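Local coordinates for uncharacterized protein (Vibrio parahaemolyticus, PDB 1ZBP), which is of unknown function but belongs to the ImpE family, whose members are associated with type VI secretion gene clusters, at residues G45-A50 with A80-A85; R72-A77 with S187-V192; I156-T161 with V192-D197. All coordinates share one frame; numbering follows the deposited sequence.

Interaction 1 of 3, residues G45-A50 with A80-A85; sequences GDFERA and ARKDFA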
ATOM      1  N   GLY A  45      -4.168  11.227  -0.702  1.00 43.02           N
ATOM      2  CA  GLY A  45      -4.291  10.633  -2.020  1.00 44.41           C
ATOM      3  C   GLY A  45      -4.219  11.630  -3.166  1.00 44.78           C
ATOM      4  O   GLY A  45      -4.242  11.237  -4.329  1.00 43.76           O
ATOM      5  N   ASP A  46      -4.153  12.921  -2.855  1.00 46.05           N
ATOM      6  CA  ASP A  46      -4.072  13.928  -3.912  1.00 47.80           C
ATOM      7  C   ASP A  46      -2.642  13.886  -4.452  1.00 47.61           C
ATOM      8  O   ASP A  46      -1.782  14.676  -4.047  1.00 47.14           O
ATOM      9  CB  ASP A  46      -4.389  15.327  -3.368  1.00 48.78           C
ATOM     10  CG  ASP A  46      -4.713  16.327  -4.475  1.00 51.72           C
ATOM     11  OD1 ASP A  46      -4.247  16.131  -5.619  1.00 52.99           O
ATOM     12  OD2 ASP A  46      -5.418  17.324  -4.206  1.00 53.45           O
ATOM     13  N   PHE A  47      -2.386  12.955  -5.364  1.00 47.49           N
ATOM     14  CA  PHE A  47      -1.049  12.804  -5.926  1.00 47.62           C
ATOM     15  C   PHE A  47      -0.666  13.941  -6.878  1.00 48.82           C
ATOM     16  O   PHE A  47       0.460  14.449  -6.833  1.00 48.73           O
ATOM     17  CB  PHE A  47      -0.937  11.451  -6.640  1.00 44.90           C
ATOM     18  CG  PHE A  47      -1.359  10.281  -5.795  1.00 43.28           C
ATOM     19  CD1 PHE A  47      -0.770  10.047  -4.559  1.00 43.09           C
ATOM     20  CD2 PHE A  47      -2.361   9.424  -6.225  1.00 44.11           C
ATOM     21  CE1 PHE A  47      -1.170   8.971  -3.775  1.00 43.31           C
ATOM     22  CE2 PHE A  47      -2.770   8.343  -5.445  1.00 42.82           C
ATOM     23  CZ  PHE A  47      -2.176   8.120  -4.220  1.00 43.43           C
ATOM     24  N   GLU A  48      -1.597  14.344  -7.736  1.00 50.08           N
ATOM     25  CA  GLU A  48      -1.325  15.409  -8.697  1.00 52.97           C
ATOM     26  C   GLU A  48      -0.792  16.664  -7.989  1.00 52.13           C
ATOM     27  O   GLU A  48       0.158  17.291  -8.459  1.00 50.99           O
ATOM     28  CB  GLU A  48      -2.601  15.716  -9.488  1.00 55.37           C
ATOM     29  CG  GLU A  48      -2.416  16.680 -10.648  1.00 62.18           C
ATOM     30  CD  GLU A  48      -3.601  16.667 -11.607  1.00 66.16           C
ATOM     31  OE1 GLU A  48      -4.754  16.834 -11.145  1.00 67.64           O
ATOM     32  OE2 GLU A  48      -3.381  16.498 -12.831  1.00 67.24           O
ATOM     33  N   ARG A  49      -1.397  17.002  -6.851  1.00 51.03           N
ATOM     34  CA  ARG A  49      -0.999  18.162  -6.054  1.00 50.17           C
ATOM     35  C   ARG A  49       0.347  17.908  -5.362  1.00 49.02           C
ATOM     36  O   ARG A  49       1.258  18.738  -5.429  1.00 48.38           O
ATOM     37  CB  ARG A  49      -2.089  18.457  -5.008  1.00 53.03           C
ATOM     38  CG  ARG A  49      -1.881  19.698  -4.132  1.00 55.10           C
ATOM     39  CD  ARG A  49      -1.929  20.983  -4.949  1.00 60.87           C
ATOM     40  NE  ARG A  49      -2.006  22.174  -4.100  1.00 65.30           N
ATOM     41  CZ  ARG A  49      -1.920  23.423  -4.554  1.00 66.70           C
ATOM     42  NH1 ARG A  49      -1.751  23.647  -5.853  1.00 66.81           N
ATOM     43  NH2 ARG A  49      -2.007  24.447  -3.711  1.00 66.02           N
ATOM     44  N   ALA A  50       0.466  16.761  -4.695  1.00 46.63           N
ATOM     45  CA  ALA A  50       1.698  16.395  -3.995  1.00 45.90           C
ATOM     46  C   ALA A  50       2.896  16.496  -4.932  1.00 44.54           C
ATOM     47  O   ALA A  50       3.971  16.947  -4.544  1.00 44.65           O
ATOM     48  CB  ALA A  50       1.589  14.971  -3.440  1.00 43.09           C
ATOM     49  N   ALA A  80       0.239   4.758 -10.011  1.00 34.00           N
ATOM     50  CA  ALA A  80       0.024   3.579 -10.852  1.00 36.88           C
ATOM     51  C   ALA A  80      -0.927   2.592 -10.148  1.00 38.29           C
ATOM     52  O   ALA A  80      -1.710   1.893 -10.804  1.00 40.21           O
ATOM     53  CB  ALA A  80       1.362   2.897 -11.187  1.00 33.05           C
ATOM     54  N   ARG A  81      -0.857   2.542  -8.818  1.00 37.94           N
ATOM     55  CA  ARG A  81      -1.712   1.655  -8.036  1.00 38.61           C
ATOM     56  C   ARG A  81      -3.148   2.153  -8.039  1.00 39.42           C
ATOM     57  O   ARG A  81      -4.087   1.368  -8.170  1.00 38.13           O
ATOM     58  CB  ARG A  81      -1.189   1.547  -6.595  1.00 37.90           C
ATOM     59  CG  ARG A  81      -2.150   0.932  -5.585  1.00 31.64           C
ATOM     60  CD  ARG A  81      -1.436   0.864  -4.256  1.00 33.02           C
ATOM     61  NE  ARG A  81      -2.189   0.229  -3.187  1.00 30.43           N
ATOM     62  CZ  ARG A  81      -2.741   0.887  -2.172  1.00 32.59           C
ATOM     63  NH1 ARG A  81      -2.637   2.212  -2.095  1.00 29.44           N
ATOM     64  NH2 ARG A  81      -3.357   0.212  -1.200  1.00 32.43           N
ATOM     65  N   LYS A  82      -3.329   3.456  -7.880  1.00 42.48           N
ATOM     66  CA  LYS A  82      -4.684   3.986  -7.886  1.00 44.97           C
ATOM     67  C   LYS A  82      -5.270   3.731  -9.267  1.00 46.19           C
ATOM     68  O   LYS A  82      -6.469   3.510  -9.412  1.00 47.13           O
ATOM     69  CB  LYS A  82      -4.693   5.483  -7.580  1.00 45.95           C
ATOM     70  CG  LYS A  82      -6.079   6.019  -7.272  1.00 49.25           C
ATOM     71  CD  LYS A  82      -6.034   7.441  -6.726  1.00 50.87           C
ATOM     72  CE  LYS A  82      -6.108   8.474  -7.832  1.00 50.97           C
ATOM     73  NZ  LYS A  82      -6.166   9.848  -7.258  1.00 52.37           N
ATOM     74  N   ASP A  83      -4.417   3.742 -10.288  1.00 47.29           N
ATOM     75  CA  ASP A  83      -4.905   3.489 -11.635  1.00 48.62           C
ATOM     76  C   ASP A  83      -5.131   2.004 -11.875  1.00 49.51           C
ATOM     77  O   ASP A  83      -6.095   1.614 -12.538  1.00 49.98           O
ATOM     78  CB  ASP A  83      -3.947   4.064 -12.680  1.00 48.63           C
ATOM     79  CG  ASP A  83      -3.895   5.580 -12.638  1.00 47.68           C
ATOM     80  OD1 ASP A  83      -4.958   6.194 -12.418  1.00 47.56           O
ATOM     81  OD2 ASP A  83      -2.805   6.154 -12.837  1.00 47.62           O
ATOM     82  N   PHE A  84      -4.255   1.172 -11.328  1.00 49.32           N
ATOM     83  CA  PHE A  84      -4.409  -0.260 -11.499  1.00 49.15           C
ATOM     84  C   PHE A  84      -5.778  -0.730 -11.009  1.00 51.01           C
ATOM     85  O   PHE A  84      -6.278  -1.771 -11.434  1.00 51.70           O
ATOM     86  CB  PHE A  84      -3.297  -1.006 -10.763  1.00 46.60           C
ATOM     87  CG  PHE A  84      -3.478  -2.487 -10.755  1.00 43.96           C
ATOM     88  CD1 PHE A  84      -4.084  -3.115  -9.675  1.00 42.26           C
ATOM     89  CD2 PHE A  84      -3.097  -3.249 -11.851  1.00 42.41           C
ATOM     90  CE1 PHE A  84      -4.308  -4.481  -9.688  1.00 44.10           C
ATOM     91  CE2 PHE A  84      -3.316  -4.616 -11.875  1.00 43.85           C
ATOM     92  CZ  PHE A  84      -3.923  -5.238 -10.793  1.00 43.91           C
ATOM     93  N   ALA A  85      -6.392   0.045 -10.122  1.00 53.81           N
ATOM     94  CA  ALA A  85      -7.710  -0.306  -9.599  1.00 56.39           C
ATOM     95  C   ALA A  85      -8.744  -0.365 -10.736  1.00 57.66           C
ATOM     96  O   ALA A  85      -9.939  -0.521 -10.486  1.00 58.27           O
ATOM     97  CB  ALA A  85      -8.139   0.714  -8.536  1.00 57.84           C
TER

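Interaction 2 of 3, residues R72-A77 with S187-V192; sequences RHLVKA and SVWRPV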
ATOM      1  N   ARG A  72       8.854  11.691  -5.196  1.00 36.88           N
ATOM      2  CA  ARG A  72       8.262  11.756  -6.525  1.00 36.87           C
ATOM      3  C   ARG A  72       8.027  10.334  -7.016  1.00 36.41           C
ATOM      4  O   ARG A  72       6.960  10.012  -7.543  1.00 35.37           O
ATOM      5  CB  ARG A  72       9.187  12.507  -7.474  1.00 38.47           C
ATOM      6  CG  ARG A  72       9.268  13.980  -7.163  1.00 42.10           C
ATOM      7  CD  ARG A  72       8.469  14.766  -8.166  1.00 43.58           C
ATOM      8  NE  ARG A  72       9.159  14.805  -9.446  1.00 46.14           N
ATOM      9  CZ  ARG A  72       8.562  15.006 -10.612  1.00 46.16           C
ATOM     10  NH1 ARG A  72       9.289  15.028 -11.715  1.00 45.87           N
ATOM     11  NH2 ARG A  72       7.244  15.173 -10.673  1.00 45.28           N
ATOM     12  N   HIS A  73       9.030   9.483  -6.828  1.00 36.55           N
ATOM     13  CA  HIS A  73       8.942   8.081  -7.220  1.00 37.44           C
ATOM     14  C   HIS A  73       7.818   7.362  -6.465  1.00 35.44           C
ATOM     15  O   HIS A  73       7.066   6.596  -7.056  1.00 35.38           O
ATOM     16  CB  HIS A  73      10.276   7.390  -6.944  1.00 40.55           C
ATOM     17  CG  HIS A  73      11.410   7.916  -7.776  1.00 44.35           C
ATOM     18  ND1 HIS A  73      12.731   7.758  -7.415  1.00 47.18           N
ATOM     19  CD2 HIS A  73      11.415   8.575  -8.956  1.00 43.84           C
ATOM     20  CE1 HIS A  73      13.504   8.301  -8.341  1.00 46.43           C
ATOM     21  NE2 HIS A  73      12.730   8.804  -9.285  1.00 46.51           N
ATOM     22  N   LEU A  74       7.700   7.615  -5.166  1.00 34.86           N
ATOM     23  CA  LEU A  74       6.648   6.986  -4.378  1.00 35.04           C
ATOM     24  C   LEU A  74       5.286   7.447  -4.855  1.00 35.49           C
ATOM     25  O   LEU A  74       4.360   6.640  -4.962  1.00 33.88           O
ATOM     26  CB  LEU A  74       6.820   7.308  -2.891  1.00 35.88           C
ATOM     27  CG  LEU A  74       7.807   6.424  -2.114  1.00 37.21           C
ATOM     28  CD1 LEU A  74       7.096   5.192  -1.593  1.00 36.96           C
ATOM     29  CD2 LEU A  74       8.965   6.022  -3.010  1.00 40.01           C
ATOM     30  N   VAL A  75       5.165   8.743  -5.152  1.00 35.56           N
ATOM     31  CA  VAL A  75       3.900   9.298  -5.629  1.00 35.43           C
ATOM     32  C   VAL A  75       3.533   8.692  -6.977  1.00 36.06           C
ATOM     33  O   VAL A  75       2.353   8.463  -7.257  1.00 38.40           O
ATOM     34  CB  VAL A  75       3.971  10.832  -5.745  1.00 35.64           C
ATOM     35  CG1 VAL A  75       2.840  11.357  -6.608  1.00 36.35           C
ATOM     36  CG2 VAL A  75       3.871  11.440  -4.359  1.00 36.23           C
ATOM     37  N   LYS A  76       4.543   8.414  -7.798  1.00 35.15           N
ATOM     38  CA  LYS A  76       4.328   7.810  -9.105  1.00 33.86           C
ATOM     39  C   LYS A  76       3.809   6.383  -8.914  1.00 31.49           C
ATOM     40  O   LYS A  76       2.779   6.012  -9.478  1.00 30.32           O
ATOM     41  CB  LYS A  76       5.639   7.814  -9.892  1.00 33.44           C
ATOM     42  CG  LYS A  76       5.578   7.184 -11.274  1.00 38.89           C
ATOM     43  CD  LYS A  76       6.959   7.241 -11.917  1.00 41.93           C
ATOM     44  CE  LYS A  76       7.034   6.496 -13.236  1.00 43.49           C
ATOM     45  NZ  LYS A  76       8.460   6.329 -13.647  1.00 47.16           N
ATOM     46  N   ALA A  77       4.513   5.593  -8.105  1.00 30.49           N
ATOM     47  CA  ALA A  77       4.090   4.217  -7.838  1.00 29.35           C
ATOM     48  C   ALA A  77       2.661   4.203  -7.286  1.00 29.35           C
ATOM     49  O   ALA A  77       1.834   3.415  -7.730  1.00 30.14           O
ATOM     50  CB  ALA A  77       5.045   3.552  -6.845  1.00 26.94           C
ATOM     51  N   SER A 187       3.897   6.340   8.011  1.00 29.04           N
ATOM     52  CA  SER A 187       2.922   5.601   8.810  1.00 28.58           C
ATOM     53  C   SER A 187       2.022   4.756   7.899  1.00 27.67           C
ATOM     54  O   SER A 187       1.625   3.652   8.284  1.00 28.73           O
ATOM     55  CB  SER A 187       2.081   6.555   9.676  1.00 26.38           C
ATOM     56  OG  SER A 187       1.411   7.520   8.888  1.00 31.51           O
ATOM     57  N   VAL A 188       1.716   5.262   6.697  1.00 26.35           N
ATOM     58  CA  VAL A 188       0.891   4.517   5.728  1.00 25.74           C
ATOM     59  C   VAL A 188       1.696   3.957   4.532  1.00 26.21           C
ATOM     60  O   VAL A 188       1.214   3.070   3.831  1.00 27.96           O
ATOM     61  CB  VAL A 188      -0.331   5.355   5.193  1.00 24.50           C
ATOM     62  CG1 VAL A 188      -1.329   5.600   6.324  1.00 27.66           C
ATOM     63  CG2 VAL A 188       0.127   6.668   4.614  1.00 24.80           C
ATOM     64  N   TRP A 189       2.900   4.486   4.290  1.00 25.35           N
ATOM     65  CA  TRP A 189       3.800   3.993   3.223  1.00 25.03           C
ATOM     66  C   TRP A 189       5.058   3.602   3.986  1.00 26.03           C
ATOM     67  O   TRP A 189       6.007   4.392   4.098  1.00 26.83           O
ATOM     68  CB  TRP A 189       4.136   5.083   2.191  1.00 24.36           C
ATOM     69  CG  TRP A 189       2.972   5.457   1.298  1.00 24.32           C
ATOM     70  CD1 TRP A 189       1.760   4.847   1.256  1.00 26.56           C
ATOM     71  CD2 TRP A 189       2.922   6.507   0.323  1.00 24.83           C
ATOM     72  NE1 TRP A 189       0.949   5.450   0.319  1.00 26.32           N
ATOM     73  CE2 TRP A 189       1.638   6.476  -0.264  1.00 25.66           C
ATOM     74  CE3 TRP A 189       3.841   7.474  -0.111  1.00 25.49           C
ATOM     75  CZ2 TRP A 189       1.239   7.373  -1.259  1.00 26.32           C
ATOM     76  CZ3 TRP A 189       3.447   8.367  -1.104  1.00 27.71           C
ATOM     77  CH2 TRP A 189       2.154   8.310  -1.665  1.00 28.19           C
ATOM     78  N   ARG A 190       5.056   2.376   4.509  1.00 24.43           N
ATOM     79  CA  ARG A 190       6.140   1.878   5.349  1.00 24.12           C
ATOM     80  C   ARG A 190       7.336   1.258   4.647  1.00 25.70           C
ATOM     81  O   ARG A 190       7.193   0.460   3.719  1.00 26.44           O
ATOM     82  CB  ARG A 190       5.568   0.871   6.356  1.00 23.10           C
ATOM     83  CG  ARG A 190       6.376   0.704   7.655  1.00 26.62           C
ATOM     84  CD  ARG A 190       6.273   1.924   8.578  1.00 24.43           C
ATOM     85  NE  ARG A 190       4.907   2.135   9.050  1.00 26.79           N
ATOM     86  CZ  ARG A 190       4.282   1.331   9.905  1.00 25.59           C
ATOM     87  NH1 ARG A 190       3.035   1.601  10.283  1.00 21.65           N
ATOM     88  NH2 ARG A 190       4.916   0.273  10.399  1.00 25.58           N
ATOM     89  N   PRO A 191       8.548   1.630   5.089  1.00 24.75           N
ATOM     90  CA  PRO A 191       9.763   1.088   4.489  1.00 23.66           C
ATOM     91  C   PRO A 191       9.836  -0.384   4.853  1.00 23.75           C
ATOM     92  O   PRO A 191       9.532  -0.768   5.988  1.00 24.94           O
ATOM     93  CB  PRO A 191      10.872   1.905   5.152  1.00 26.57           C
ATOM     94  CG  PRO A 191      10.185   3.231   5.443  1.00 26.92           C
ATOM     95  CD  PRO A 191       8.865   2.750   5.991  1.00 27.01           C
ATOM     96  N   VAL A 192      10.199  -1.220   3.891  1.00 21.80           N
ATOM     97  CA  VAL A 192      10.299  -2.643   4.166  1.00 22.35           C
ATOM     98  C   VAL A 192      11.534  -3.235   3.511  1.00 25.64           C
ATOM     99  O   VAL A 192      11.977  -2.774   2.452  1.00 26.26           O
ATOM    100  CB  VAL A 192       9.047  -3.417   3.665  1.00 21.48           C
ATOM    101  CG1 VAL A 192       7.793  -2.936   4.393  1.00 19.65           C
ATOM    102  CG2 VAL A 192       8.887  -3.249   2.171  1.00 17.56           C
TER

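Interaction 3 of 3, residues I156-T161 with V192-D197; sequences IELFST and VEFDID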
ATOM      1  N   ILE A 156       0.966  -9.029  -1.872  1.00 24.79           N
ATOM      2  CA  ILE A 156       1.341  -7.884  -1.064  1.00 25.19           C
ATOM      3  C   ILE A 156       1.672  -6.830  -2.104  1.00 26.25           C
ATOM      4  O   ILE A 156       1.897  -7.149  -3.290  1.00 25.06           O
ATOM      5  CB  ILE A 156       2.586  -8.107  -0.167  1.00 26.03           C
ATOM      6  CG1 ILE A 156       3.765  -8.599  -1.006  1.00 25.88           C
ATOM      7  CG2 ILE A 156       2.249  -9.031   0.986  1.00 19.81           C
ATOM      8  CD1 ILE A 156       5.097  -8.411  -0.314  1.00 25.96           C
ATOM      9  N   GLU A 157       1.683  -5.576  -1.672  1.00 25.82           N
ATOM     10  CA  GLU A 157       1.969  -4.466  -2.575  1.00 25.88           C
ATOM     11  C   GLU A 157       3.309  -3.811  -2.214  1.00 27.26           C
ATOM     12  O   GLU A 157       3.704  -3.745  -1.046  1.00 28.53           O
ATOM     13  CB  GLU A 157       0.853  -3.427  -2.487  1.00 25.59           C
ATOM     14  CG  GLU A 157      -0.562  -3.981  -2.704  1.00 23.48           C
ATOM     15  CD  GLU A 157      -1.625  -2.876  -2.755  1.00 23.72           C
ATOM     16  OE1 GLU A 157      -2.081  -2.509  -3.853  1.00 23.02           O
ATOM     17  OE2 GLU A 157      -2.025  -2.368  -1.691  1.00 21.13           O
ATOM     18  N   LEU A 158       4.024  -3.336  -3.219  1.00 27.28           N
ATOM     19  CA  LEU A 158       5.302  -2.698  -2.972  1.00 27.29           C
ATOM     20  C   LEU A 158       5.453  -1.541  -3.913  1.00 26.43           C
ATOM     21  O   LEU A 158       4.982  -1.590  -5.036  1.00 25.88           O
ATOM     22  CB  LEU A 158       6.459  -3.684  -3.194  1.00 28.12           C
ATOM     23  CG  LEU A 158       6.612  -4.873  -2.231  1.00 30.57           C
ATOM     24  CD1 LEU A 158       7.564  -5.906  -2.825  1.00 27.22           C
ATOM     25  CD2 LEU A 158       7.127  -4.379  -0.876  1.00 30.06           C
ATOM     26  N   PHE A 159       6.093  -0.485  -3.431  1.00 25.61           N
ATOM     27  CA  PHE A 159       6.382   0.677  -4.252  1.00 25.33           C
ATOM     28  C   PHE A 159       7.910   0.622  -4.356  1.00 26.23           C
ATOM     29  O   PHE A 159       8.598   0.834  -3.371  1.00 28.51           O
ATOM     30  CB  PHE A 159       5.939   1.969  -3.556  1.00 25.65           C
ATOM     31  CG  PHE A 159       4.446   2.130  -3.457  1.00 26.17           C
ATOM     32  CD1 PHE A 159       3.590   1.403  -4.282  1.00 29.91           C
ATOM     33  CD2 PHE A 159       3.899   3.049  -2.582  1.00 26.88           C
ATOM     34  CE1 PHE A 159       2.215   1.589  -4.237  1.00 28.45           C
ATOM     35  CE2 PHE A 159       2.521   3.244  -2.528  1.00 31.61           C
ATOM     36  CZ  PHE A 159       1.672   2.510  -3.363  1.00 29.89           C
ATOM     37  N   SER A 160       8.437   0.312  -5.534  1.00 28.19           N
ATOM     38  CA  SER A 160       9.882   0.221  -5.716  1.00 30.57           C
ATOM     39  C   SER A 160      10.534   1.596  -5.770  1.00 32.57           C
ATOM     40  O   SER A 160       9.868   2.609  -6.021  1.00 32.95           O
ATOM     41  CB  SER A 160      10.210  -0.526  -7.002  1.00 29.90           C
ATOM     42  OG  SER A 160       9.786   0.204  -8.124  1.00 32.92           O
ATOM     43  N   THR A 161      11.841   1.620  -5.536  1.00 35.27           N
ATOM     44  CA  THR A 161      12.614   2.857  -5.555  1.00 38.71           C
ATOM     45  C   THR A 161      12.462   3.579  -6.891  1.00 39.05           C
ATOM     46  O   THR A 161      12.243   4.783  -6.926  1.00 41.76           O
ATOM     47  CB  THR A 161      14.119   2.580  -5.302  1.00 41.56           C
ATOM     48  OG1 THR A 161      14.294   1.953  -4.019  1.00 43.70           O
ATOM     49  CG2 THR A 161      14.908   3.880  -5.325  1.00 42.46           C
ATOM     50  N   VAL A 192      10.199  -1.220   3.891  1.00 21.80           N
ATOM     51  CA  VAL A 192      10.299  -2.643   4.166  1.00 22.35           C
ATOM     52  C   VAL A 192      11.534  -3.235   3.511  1.00 25.64           C
ATOM     53  O   VAL A 192      11.977  -2.774   2.452  1.00 26.26           O
ATOM     54  CB  VAL A 192       9.047  -3.417   3.665  1.00 21.48           C
ATOM     55  CG1 VAL A 192       7.793  -2.936   4.393  1.00 19.65           C
ATOM     56  CG2 VAL A 192       8.887  -3.249   2.171  1.00 17.56           C
ATOM     57  N   GLU A 193      12.099  -4.236   4.175  1.00 28.47           N
ATOM     58  CA  GLU A 193      13.273  -4.959   3.692  1.00 32.56           C
ATOM     59  C   GLU A 193      12.739  -6.345   3.376  1.00 32.99           C
ATOM     60  O   GLU A 193      12.086  -6.952   4.222  1.00 33.42           O
ATOM     61  CB  GLU A 193      14.338  -5.083   4.791  1.00 36.10           C
ATOM     62  CG  GLU A 193      15.638  -4.317   4.539  1.00 43.56           C
ATOM     63  CD  GLU A 193      15.804  -3.124   5.472  1.00 47.11           C
ATOM     64  OE1 GLU A 193      15.640  -3.306   6.706  1.00 48.81           O
ATOM     65  OE2 GLU A 193      16.111  -2.015   4.970  1.00 46.59           O
ATOM     66  N   PHE A 194      13.003  -6.846   2.176  1.00 33.40           N
ATOM     67  CA  PHE A 194      12.507  -8.162   1.805  1.00 34.70           C
ATOM     68  C   PHE A 194      13.530  -9.031   1.070  1.00 37.93           C
ATOM     69  O   PHE A 194      14.702  -8.671   0.919  1.00 38.16           O
ATOM     70  CB  PHE A 194      11.261  -8.001   0.934  1.00 33.70           C
ATOM     71  CG  PHE A 194      11.475  -7.130  -0.268  1.00 33.09           C
ATOM     72  CD1 PHE A 194      12.210  -7.586  -1.357  1.00 35.09           C
ATOM     73  CD2 PHE A 194      10.954  -5.848  -0.313  1.00 34.06           C
ATOM     74  CE1 PHE A 194      12.414  -6.772  -2.480  1.00 32.91           C
ATOM     75  CE2 PHE A 194      11.153  -5.029  -1.427  1.00 33.46           C
ATOM     76  CZ  PHE A 194      11.882  -5.489  -2.507  1.00 34.02           C
ATOM     77  N   ASP A 195      13.054 -10.192   0.632  1.00 40.24           N
ATOM     78  CA  ASP A 195      13.829 -11.179  -0.108  1.00 40.69           C
ATOM     79  C   ASP A 195      12.763 -12.071  -0.708  1.00 40.34           C
ATOM     80  O   ASP A 195      12.319 -13.023  -0.075  1.00 40.41           O
ATOM     81  CB  ASP A 195      14.730 -11.989   0.831  1.00 42.13           C
ATOM     82  CG  ASP A 195      15.436 -13.147   0.124  1.00 44.84           C
ATOM     83  OD1 ASP A 195      16.256 -13.830   0.780  1.00 47.54           O
ATOM     84  OD2 ASP A 195      15.179 -13.385  -1.078  1.00 44.86           O
ATOM     85  N   ILE A 196      12.328 -11.737  -1.918  1.00 40.79           N
ATOM     86  CA  ILE A 196      11.296 -12.516  -2.583  1.00 41.35           C
ATOM     87  C   ILE A 196      11.844 -13.122  -3.872  1.00 42.35           C
ATOM     88  O   ILE A 196      12.760 -12.578  -4.491  1.00 41.27           O
ATOM     89  CB  ILE A 196      10.034 -11.646  -2.910  1.00 40.58           C
ATOM     90  CG1 ILE A 196      10.258 -10.839  -4.177  1.00 41.08           C
ATOM     91  CG2 ILE A 196       9.751 -10.662  -1.763  1.00 37.57           C
ATOM     92  CD1 ILE A 196       9.193 -11.063  -5.224  1.00 44.37           C
ATOM     93  N   ASP A 197      11.272 -14.254  -4.264  1.00 43.04           N
ATOM     94  CA  ASP A 197      11.664 -14.937  -5.484  1.00 45.79           C
ATOM     95  C   ASP A 197      11.367 -14.024  -6.661  1.00 46.48           C
ATOM     96  O   ASP A 197      10.264 -13.487  -6.768  1.00 47.42           O
ATOM     97  CB  ASP A 197      10.871 -16.237  -5.614  1.00 47.04           C
ATOM     98  CG  ASP A 197      11.093 -17.164  -4.435  1.00 49.30           C
ATOM     99  OD1 ASP A 197      10.237 -18.047  -4.184  1.00 49.53           O
ATOM    100  OD2 ASP A 197      12.140 -17.006  -3.770  1.00 48.24           O
TER

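Interaction 1 of 3, residues G45-A50 with A80-A85
Lys82 lays the aliphatic part of its side chain along the edge of the Phe47 ring, with CD near the ring plane and 3.6 Å from Phe47 CE2. Its CG lies anti to the backbone N (chi1 -167°), and a bend at chi3 then carries the end of the chain past the ring toward the turn at Gly45. There Lys82 NZ stops 3.8 Å from Gly45 O, too far for a hydrogen bond. That carbonyl oxygen itself sits over the centre of one face of Phe47, 3.2 Å above its plane.

The contact joins the tight turn between helices 31-44 and 47-60 to the last turn of helix 65-84. Gly45, the first residue beyond helix 31-44, has a positive phi of 94°, where a CB would collide with the carbonyl oxygen of the residue before, a backbone shape that suits glycine. Asp46 then serves as N-cap of the next helix: its OD1 accepts from Arg49 N at 3.2 Å. Phe47 follows and turns its ring toward helix 65-84, where Val75, Ala78 and Gln79 also touch it.

A lysine suits this margin because its methylenes can cover an aromatic edge while its ammonium group stays at the surface. With no hydrogen bond or salt bridge between the segments, the contact rests on van der Waals packing, perhaps with weak electrostatic attraction between Lys82 NZ and the carbonyl of Gly45.

Interaction 2 of 3, residues R72-A77 with S187-V192
The indole of Trp189 turns the outer corner of its six-membered ring to helix 65-84, with Leu74 CB approaching obliquely to 4.0 Å from Trp189 CZ3. On the same side of the indole plane the edge of Phe159 meets the face in a T-shaped (edge-to-face) stack. Beyond the rim, near the ring plane, Val75 CG2 lies 4.5 Å from Trp189 CH2, and Phe47 of helix 47-60 and Cys42 of helix 31-44 also border the indole.

This is helix-on-sheet packing in an alpha-beta protein: the N-terminal helices meet the large antiparallel sheet where strand 189-196 begins. The closest backbones of the two segments, at Leu74 and Trp189, remain 8.7 Å apart between CA atoms, and a residue as long as tryptophan can bridge such a gap. With CG beside its backbone N and anti to the carbonyl carbon (chi1 -71°), Trp189 sends the indole outward from the strand to the helices.

Leu74 and Val75 are neighbours on the helix and meet the ring differently. Leu74 points its side chain toward the strand and offers its CB, whereas the CB of Val75 starts away from it and contact comes through CG2 and the backbone N. Branched aliphatic residues suit this buried, apolar seam, which has no hydrogen bond between the segments.

Polar bonding is found instead within 187-192 and along its borders. Trp189 O accepts from His205 ND1 of the adjoining strand. The guanidinium of Arg190 is gripped by three backbone carbonyls: Glu186 O meets NE, Lys179 O meets NH2, and Ser187 O meets Arg190 NH1 at 3.2 Å with an N-H...O angle of 154°.

Interaction 3 of 3, residues I156-T161 with V192-D197
Leu158 buries the most surface here, setting its forked end against both Val192 and Phe194. Leu158 CD2 meets Val192 CG2 at 3.7 Å, while Leu158 CD1 rests over one face of the Phe194 ring, 4.0 Å from its CE2. CD2 also reaches the ring, lying 4.1 Å from Phe194 CE2.

Phe194 comes from the opposite direction to Leu158. Its chi1 of 55° brings the ring over toward Leu158, and chi2 of 73° turns a face to the leucine methyl. Val192 crosses Leu158 obliquely and contributes a single branch, CG2. A short, beta-branched residue fits beside the leucine, whereas the wide ring two positions further on spreads beneath its other methyl.

Apolar side chains pack here between two beta-sheets. Strand 155-159 is an outer strand of a small mixed sheet, and strand 189-196 belongs to the large antiparallel sheet; the two segments share no hydrogen bond, and their nearest CA atoms, those of Leu158 and Val192, are 8.7 Å apart. The sheets are not wholly separate, since Phe159 shares a backbone hydrogen bond with His205 of strand 202-207. Ile156 and Leu158 point toward the second strand, and Val192, Phe194 and Ile196 point back. Ile156 and Ile196 continue this apolar lining against Val168 and Ile173.

Of the alternate positions, Glu157, Glu193 and Asp195 are acidic, whereas Phe159 turns its ring to helix 65-84. Glu157 makes salt bridges to Arg81 and Lys241, and its OE1 also bonds to Tyr165 OH, so the charge of this buried carboxylate is probably well balanced. Glu193 has the carboxylates of Glu177 and Glu203 close by, and this crowding of acids may raise their proton affinity.

How the interactions relate
Interactions 2 and 3 are buried contacts of apolar side chains, whereas interaction 1 lies partly at the surface, where a lysine can take part. Interactions 1 and 2 both use helix 65-84, and Phe47 connects them, its CE1 lying 3.8 Å from Trp189 CZ2. Interactions 2 and 3 follow one another along strand 189-196 and share Val192: its first residues meet helices, its later ones another sheet. Phe159, next to Leu158, packs on Ala77 and Leu74. The chemistry follows the place in the fold: a charged chain is tolerated at the margin between helices, while the two inner contacts, helix on strand and strand on strand, meet through apolar side chains.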